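Local coordinates for protein cellulosomal scaffoldin (Bacteroides cellulosolvens, PDB 2XBT) that serves as the family 3b carbohydrate-binding module of a secreted cellulosomal scaffoldin and probably binds cellulose, at residues V117-A120 and D121-V125. Sequence-based numbering, arbitrary orientation.
Sequences VAKA and DWTNV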
ATOM      1  N   VAL A 117       5.401  -0.072  -9.270  1.00 24.07           N
ATOM      2  CA  VAL A 117       5.813  -1.418  -9.630  1.00 23.57           C
ATOM      3  C   VAL A 117       5.801  -1.580 -11.155  1.00 28.88           C
ATOM      4  O   VAL A 117       4.819  -1.239 -11.829  1.00 29.01           O
ATOM      5  CB  VAL A 117       4.947  -2.477  -8.961  1.00 25.46           C
ATOM      6  CG1 VAL A 117       5.309  -3.860  -9.477  1.00 27.83           C
ATOM      7  CG2 VAL A 117       5.140  -2.407  -7.447  1.00 23.50           C
ATOM      8  N   ALA A 118       6.913  -2.074 -11.686  1.00 28.12           N
ATOM      9  CA  ALA A 118       7.075  -2.249 -13.127  1.00 29.16           C
ATOM     10  C   ALA A 118       7.796  -3.559 -13.452  1.00 35.55           C
ATOM     11  O   ALA A 118       8.468  -4.136 -12.600  1.00 31.20           O
ATOM     12  CB  ALA A 118       7.829  -1.073 -13.720  1.00 31.70           C
ATOM     13  N   LYS A 119       7.643  -4.029 -14.685  1.00 34.84           N
ATOM     14  CA  LYS A 119       8.396  -5.188 -15.149  1.00 39.26           C
ATOM     15  C   LYS A 119       9.704  -4.676 -15.720  1.00 42.77           C
ATOM     16  O   LYS A 119       9.877  -3.471 -15.872  1.00 45.49           O
ATOM     17  CB  LYS A 119       7.612  -5.930 -16.225  1.00 38.29           C
ATOM     18  CG  LYS A 119       6.173  -6.181 -15.851  1.00 35.69           C
ATOM     19  CD  LYS A 119       5.476  -7.034 -16.884  1.00 40.35           C
ATOM     20  CE  LYS A 119       3.974  -6.994 -16.682  1.00 39.10           C
ATOM     21  NZ  LYS A 119       3.256  -7.624 -17.818  1.00 41.06           N
ATOM     22  N   ALA A 120      10.634  -5.564 -16.040  1.00 43.06           N
ATOM     23  CA  ALA A 120      11.892  -5.102 -16.630  1.00 48.13           C
ATOM     24  C   ALA A 120      11.842  -5.061 -18.160  1.00 51.12           C
ATOM     25  O   ALA A 120      12.575  -4.302 -18.795  1.00 53.09           O
ATOM     26  CB  ALA A 120      13.055  -5.957 -16.157  1.00 37.96           C
ATOM     27  N   ASP A 121      10.954  -5.855 -18.744  1.00 46.14           N
ATOM     28  CA  ASP A 121      10.979  -6.094 -20.181  1.00 46.35           C
ATOM     29  C   ASP A 121      10.206  -5.093 -21.048  1.00 51.26           C
ATOM     30  O   ASP A 121       9.856  -5.413 -22.191  1.00 47.60           O
ATOM     31  CB  ASP A 121      10.506  -7.522 -20.474  1.00 45.68           C
ATOM     32  CG  ASP A 121       9.061  -7.753 -20.083  1.00 47.82           C
ATOM     33  OD1 ASP A 121       8.437  -6.819 -19.536  1.00 43.81           O
ATOM     34  OD2 ASP A 121       8.551  -8.874 -20.317  1.00 43.14           O
ATOM     35  N   TRP A 122       9.949  -3.896 -20.520  1.00 48.62           N
ATOM     36  CA  TRP A 122       9.244  -2.853 -21.274  1.00 48.66           C
ATOM     37  C   TRP A 122       7.739  -3.083 -21.342  1.00 47.30           C
ATOM     38  O   TRP A 122       7.007  -2.250 -21.902  1.00 47.32           O
ATOM     39  CB  TRP A 122       9.734  -2.775 -22.731  1.00 53.39           C
ATOM     40  CG  TRP A 122      11.094  -2.204 -22.950  1.00 58.87           C
ATOM     41  CD1 TRP A 122      12.159  -2.827 -23.541  1.00 62.84           C
ATOM     42  CD2 TRP A 122      11.538  -0.886 -22.609  1.00 62.53           C
ATOM     43  NE1 TRP A 122      13.239  -1.979 -23.580  1.00 70.24           N
ATOM     44  CE2 TRP A 122      12.885  -0.781 -23.010  1.00 69.44           C
ATOM     45  CE3 TRP A 122      10.930   0.216 -21.996  1.00 61.40           C
ATOM     46  CZ2 TRP A 122      13.636   0.379 -22.819  1.00 73.02           C
ATOM     47  CZ3 TRP A 122      11.674   1.365 -21.806  1.00 63.39           C
ATOM     48  CH2 TRP A 122      13.012   1.438 -22.216  1.00 71.27           C
ATOM     49  N   THR A 123       7.269  -4.217 -20.828  1.00 40.98           N
ATOM     50  CA  THR A 123       5.867  -4.565 -21.030  1.00 35.90           C
ATOM     51  C   THR A 123       4.956  -3.874 -20.031  1.00 37.24           C
ATOM     52  O   THR A 123       5.382  -3.466 -18.951  1.00 33.95           O
ATOM     53  CB  THR A 123       5.616  -6.088 -21.076  1.00 41.88           C
ATOM     54  OG1 THR A 123       6.054  -6.693 -19.855  1.00 37.87           O
ATOM     55  CG2 THR A 123       6.368  -6.713 -22.249  1.00 44.35           C
ATOM     56  N   ASN A 124       3.701  -3.725 -20.425  1.00 34.89           N
ATOM     57  CA  ASN A 124       2.737  -2.993 -19.633  1.00 35.27           C
ATOM     58  C   ASN A 124       1.930  -3.913 -18.746  1.00 36.53           C
ATOM     59  O   ASN A 124       2.000  -5.139 -18.860  1.00 32.56           O
ATOM     60  CB  ASN A 124       1.804  -2.197 -20.548  1.00 34.26           C
ATOM     61  CG  ASN A 124       2.562  -1.257 -21.451  1.00 35.01           C
ATOM     62  OD1 ASN A 124       3.417  -0.509 -20.991  1.00 37.50           O
ATOM     63  ND2 ASN A 124       2.284  -1.313 -22.744  1.00 28.72           N
ATOM     64  N   VAL A 125       1.146  -3.296 -17.873  1.00 32.92           N
ATOM     65  CA  VAL A 125       0.341  -4.017 -16.920  1.00 32.12           C
ATOM     66  C   VAL A 125      -1.128  -3.818 -17.248  1.00 33.05           C
ATOM     67  O   VAL A 125      -1.545  -2.722 -17.619  1.00 29.83           O
ATOM     68  CB  VAL A 125       0.624  -3.503 -15.496  1.00 34.22           C
ATOM     69  CG1 VAL A 125       2.071  -3.759 -15.126  1.00 30.25           C
ATOM     70  CG2 VAL A 125       0.299  -2.016 -15.401  1.00 34.56           C
TER
HETATM   71  O   HOH W   1       5.761  -2.426 -16.204  1.00 40.74           O
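The long arm of K119 lies across the side chain of T123 at about a right angle, its CD 3.0 Å from T123 OG1. It spans the loop that leaves strand 110-119 for strand 125-126, two strands that both pair with strand 22-34 in the β-sandwich of this family 3 module. With CG turned beside the backbone N (chi1 -48°) and the chain extended beyond it, K119 runs past T123 toward the next carbonyl. There NZ donates to N124 O at 3.0 Å, the donor standing 34° out of the carbonyl plane. CE passes V125 CG1 at 4.1 Å. Nearer the bend, D121 forms an Asx turn: its OD1 accepts a hydrogen bond from T123 N, two residues on, at 3.1 Å, met from above the carboxylate plane. T123 OG1 also lies so close to this oxygen that the modelled length of their bond is doubtful, and K119 CB lies alongside at 3.5 Å from D121 OD1. The other carboxylate oxygen, OD2, makes a salt bridge to K57, while K119 NZ has D54 as a long, weak ionic partner. An alanine in place of K119 would probably leave N124 O without its ammonium donor, uncover the flank of T123 and let the loop move more freely against the strand end. A water bridges the two backbones, accepting from K119 N at 2.9 Å and donating to T123 O at 3.0 Å.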